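Local coordinates for pseudoazurin (Blue copper protein) (Sinorhizobium meliloti, PDB 3TU6) that binds a single copper ion in a cupredoxin beta barrel and probably carries electrons between redox partners in the periplasm, at residues P82-M86 with G87-A91; A98-E101 with A102-G105. One frame throughout, in Å; residues are numbered along the deposited sequence.

Interaction 1 of 2, residues P82-M86 with G87-A91; sequences PHVGM and GMIGA. With CU (copper (II) ion), chain B.
His83 and Met88 reach the same copper ion from two points of one tight loop. His83 ND1 binds the copper at 2.1 Å, and Met88 SD binds it at 2.5 Å. The two side chains extend alongside each other toward the metal, with CB of His83 3.7 Å from CB of Met88. The methionine sulfur sits oblique to the imidazole, 4.8 Å from the centroid of the His83 ring and 64° off its normal. Met88 gets there with a stretched chain: CG is anti to the backbone N (chi1 -171°) and the torsions beyond it are also extended. Pro82 CB lies over the centre of one face of the His83 ring. His42 and Cys80 complete the copper site. This is the type 1 blue-copper site of the cupredoxins, in which three of the four ligands come from the loop between two strands, here 74-79 and 89-94.

Backbone bonds hold the loop in shape behind the ligands. Met88 N donates to His83 O over 3.1 Å, with an N-H...O angle of 162°, so one ligand residue is tied directly to the other. Gly87 N donates to Val84 O at 2.9 Å. A CB on Gly87 would run into Met86 O. Met88 is the middle residue of an inverse gamma turn, closed by the hydrogen bond from Ile89 N to Gly87 O. Across the turn, Val84 CG2 packs against Ile89 CG2 at 3.9 Å. Ile89 also meets Ser112, Ala115 and Ala116 of helix 112-125. A backbone bond from Met88 to Cys80 ties the two ends of the loop together, and one from Gly90 to Tyr78 joins the strands that flank it.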
loop_
_atom_site.group_PDB
_atom_site.type_symbol
_atom_site.label_atom_id
_atom_site.label_comp_id
_atom_site.label_asym_id
_atom_site.label_seq_id
_atom_site.Cartn_x
_atom_site.Cartn_y
_atom_site.Cartn_z
ATOM N N PRO A 82 -2.364 3.806 -12.712
ATOM C CA PRO A 82 -1.631 3.590 -13.964
ATOM C C PRO A 82 -0.844 2.276 -14.054
ATOM O O PRO A 82 -0.786 1.677 -15.128
ATOM C CB PRO A 82 -0.672 4.783 -14.013
ATOM C CG PRO A 82 -1.380 5.854 -13.283
ATOM C CD PRO A 82 -2.172 5.178 -12.201
ATOM N N HIS A 83 -0.253 1.833 -12.945
ATOM C CA HIS A 83 0.682 0.705 -12.970
ATOM C C HIS A 83 0.258 -0.503 -12.123
ATOM O O HIS A 83 1.068 -1.402 -11.894
ATOM C CB HIS A 83 2.073 1.180 -12.539
ATOM C CG HIS A 83 2.559 2.380 -13.292
ATOM N ND1 HIS A 83 2.766 3.603 -12.690
ATOM C CD2 HIS A 83 2.862 2.549 -14.600
ATOM C CE1 HIS A 83 3.188 4.470 -13.594
ATOM N NE2 HIS A 83 3.254 3.856 -14.761
ATOM N N VAL A 84 -0.997 -0.544 -11.676
ATOM C CA VAL A 84 -1.466 -1.668 -10.856
ATOM C C VAL A 84 -1.335 -2.995 -11.607
ATOM O O VAL A 84 -0.903 -3.993 -11.029
ATOM C CB VAL A 84 -2.923 -1.488 -10.353
ATOM C CG1 VAL A 84 -3.900 -1.338 -11.514
ATOM C CG2 VAL A 84 -3.320 -2.660 -9.458
ATOM N N GLY A 85 -1.677 -2.994 -12.893
ATOM C CA GLY A 85 -1.550 -4.182 -13.734
ATOM C C GLY A 85 -0.114 -4.656 -13.898
ATOM O O GLY A 85 0.127 -5.836 -14.151
ATOM N N MET A 86 0.832 -3.728 -13.757
ATOM C CA MET A 86 2.262 -4.042 -13.775
ATOM C C MET A 86 2.779 -4.478 -12.399
ATOM O O MET A 86 3.951 -4.833 -12.262
ATOM C CB MET A 86 3.062 -2.828 -14.257
ATOM C CG MET A 86 2.663 -2.324 -15.639
ATOM S SD MET A 86 3.629 -0.895 -16.162
ATOM C CE MET A 86 5.242 -1.642 -16.391
ATOM N N GLY A 87 1.915 -4.436 -11.387
ATOM C CA GLY A 87 2.240 -4.932 -10.049
ATOM C C GLY A 87 2.518 -3.866 -9.003
ATOM O O GLY A 87 2.994 -4.185 -7.912
ATOM N N MET A 88 2.214 -2.606 -9.313
ATOM C CA MET A 88 2.498 -1.508 -8.392
ATOM C C MET A 88 1.417 -1.380 -7.316
ATOM O O MET A 88 0.520 -0.536 -7.405
ATOM C CB MET A 88 2.672 -0.185 -9.148
ATOM C CG MET A 88 3.172 0.951 -8.264
ATOM S SD MET A 88 3.919 2.323 -9.163
ATOM C CE MET A 88 4.404 3.370 -7.793
ATOM N N ILE A 89 1.507 -2.244 -6.307
ATOM C CA ILE A 89 0.671 -2.139 -5.114
ATOM C C ILE A 89 1.554 -2.102 -3.868
ATOM O O ILE A 89 2.727 -2.486 -3.911
ATOM C CB ILE A 89 -0.347 -3.300 -5.003
ATOM C CG1 ILE A 89 0.357 -4.661 -4.980
ATOM C CG2 ILE A 89 -1.338 -3.249 -6.157
ATOM C CD1 ILE A 89 -0.559 -5.806 -4.581
ATOM N N GLY A 90 0.979 -1.630 -2.768
ATOM C CA GLY A 90 1.667 -1.602 -1.483
ATOM C C GLY A 90 0.711 -1.879 -0.343
ATOM O O GLY A 90 -0.506 -1.937 -0.540
ATOM N N ALA A 91 1.266 -2.044 0.852
ATOM C CA ALA A 91 0.473 -2.328 2.039
ATOM C C ALA A 91 0.880 -1.432 3.202
ATOM O O ALA A 91 2.049 -1.067 3.339
ATOM C CB ALA A 91 0.620 -3.789 2.430
HETATM CU CU CU B . 2.771 3.972 -10.650
#

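Interaction 2 of 2, residues A98-E101 with A102-G105; sequences ANLE and AVKG
Leu100 and Lys104 lie aslant to each other, one helical turn apart. Leu100 CD1 meets the lysine near the end of its chain, 3.5 Å from Lys104 CE. Extended beyond CG (chi2 179°), the lysine chain carries CD and CE past Leu100 CD1, and NZ goes on to a salt bridge with Glu124 of helix 112-125. Val103 is set nearly perpendicular to both Leu100 and Asn99. Its CG2 is 4.0 Å from Leu100 CD2, and its CG1 touches Asn99 ND2 at 3.5 Å. Asn99 holds the N-cap position, but its OD1 accepts from Val75 N and makes no capping bond. Two i to i+4 bonds set the short helix 100-104: Val103 N to Asn99 O at 3.1 Å, and Lys104 N to Leu100 O at 3.3 Å. Leu100, Val103 and Lys104 all touch Phe120. Shortening Lys104 to an alanine would take away the methylenes against Leu100 CD1 and is likely to leave the Glu124 carboxylate without this salt bridge. The lysine thus works in two ways, its carbon chain lying against leucine and its ammonium group pairing with a carboxylate of the next helix.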
loop_
_atom_site.group_PDB
_atom_site.type_symbol
_atom_site.label_atom_id
_atom_site.label_comp_id
_atom_site.label_asym_id
_atom_site.label_seq_id
_atom_site.Cartn_x
_atom_site.Cartn_y
_atom_site.Cartn_z
ATOM N N ALA A 98 -5.691 -7.748 11.607
ATOM C CA ALA A 98 -6.908 -8.496 11.925
ATOM C C ALA A 98 -7.686 -8.905 10.670
ATOM O O ALA A 98 -8.271 -9.987 10.626
ATOM C CB ALA A 98 -7.800 -7.681 12.851
ATOM N N ASN A 99 -7.683 -8.038 9.657
ATOM C CA ASN A 99 -8.423 -8.279 8.413
ATOM C C ASN A 99 -7.553 -8.861 7.290
ATOM O O ASN A 99 -7.820 -8.634 6.108
ATOM C CB ASN A 99 -9.089 -6.978 7.939
ATOM C CG ASN A 99 -8.081 -5.919 7.516
ATOM O OD1 ASN A 99 -6.974 -5.854 8.051
ATOM N ND2 ASN A 99 -8.460 -5.088 6.555
ATOM N N LEU A 100 -6.526 -9.623 7.662
ATOM C CA LEU A 100 -5.580 -10.180 6.694
ATOM C C LEU A 100 -6.249 -11.193 5.764
ATOM O O LEU A 100 -5.945 -11.242 4.572
ATOM C CB LEU A 100 -4.394 -10.825 7.427
ATOM C CG LEU A 100 -3.193 -11.323 6.610
ATOM C CD1 LEU A 100 -3.471 -12.686 5.988
ATOM C CD2 LEU A 100 -2.789 -10.316 5.539
ATOM N N GLU A 101 -7.154 -11.997 6.317
ATOM C CA GLU A 101 -7.897 -12.986 5.536
ATOM C C GLU A 101 -8.805 -12.310 4.505
ATOM O O GLU A 101 -8.918 -12.776 3.370
ATOM C CB GLU A 101 -8.727 -13.880 6.463
ATOM C CG GLU A 101 -9.363 -15.089 5.776
ATOM C CD GLU A 101 -10.207 -15.939 6.717
ATOM O OE1 GLU A 101 -10.245 -15.647 7.932
ATOM O OE2 GLU A 101 -10.835 -16.905 6.236
ATOM N N ALA A 102 -9.442 -11.212 4.907
ATOM C CA ALA A 102 -10.357 -10.480 4.032
ATOM C C ALA A 102 -9.630 -9.821 2.859
ATOM O O ALA A 102 -10.102 -9.882 1.722
ATOM C CB ALA A 102 -11.128 -9.435 4.828
ATOM N N VAL A 103 -8.486 -9.199 3.137
ATOM C CA VAL A 103 -7.713 -8.503 2.098
ATOM C C VAL A 103 -7.057 -9.461 1.095
ATOM O O VAL A 103 -6.738 -9.061 -0.022
ATOM C CB VAL A 103 -6.633 -7.572 2.697
ATOM C CG1 VAL A 103 -7.282 -6.495 3.560
ATOM C CG2 VAL A 103 -5.603 -8.364 3.492
ATOM N N LYS A 104 -6.858 -10.717 1.491
ATOM C CA LYS A 104 -6.349 -11.741 0.571
ATOM C C LYS A 104 -7.335 -12.056 -0.557
ATOM O O LYS A 104 -6.922 -12.442 -1.652
ATOM C CB LYS A 104 -6.005 -13.035 1.321
ATOM C CG LYS A 104 -4.620 -13.049 1.941
ATOM C CD LYS A 104 -4.364 -14.349 2.690
ATOM C CE LYS A 104 -2.894 -14.515 3.034
ATOM N NZ LYS A 104 -2.647 -15.704 3.899
ATOM N N GLY A 105 -8.629 -11.886 -0.288
ATOM C CA GLY A 105 -9.682 -12.286 -1.223
ATOM C C GLY A 105 -10.180 -11.230 -2.196
ATOM O O GLY A 105 -11.092 -11.504 -2.977
#

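How the interactions relate
Interactions 1 and 2 follow one another along the chain. Interaction 1 runs into strand 89-94, and interaction 2 spans the short helix 100-104 just after that strand. Their centres are about 18 Å apart, and their nearest atoms are about 8 Å apart without touching. Only interaction 1 takes part in the copper site, through His83 and Met88. Interaction 2 lies at the surface, away from that site. Helix 112-125 is common to both. Interaction 1 meets the start of this helix, and interaction 2 meets it farther along. Ala91, the last residue of the 87-91 segment, touches Ile119 between these two places.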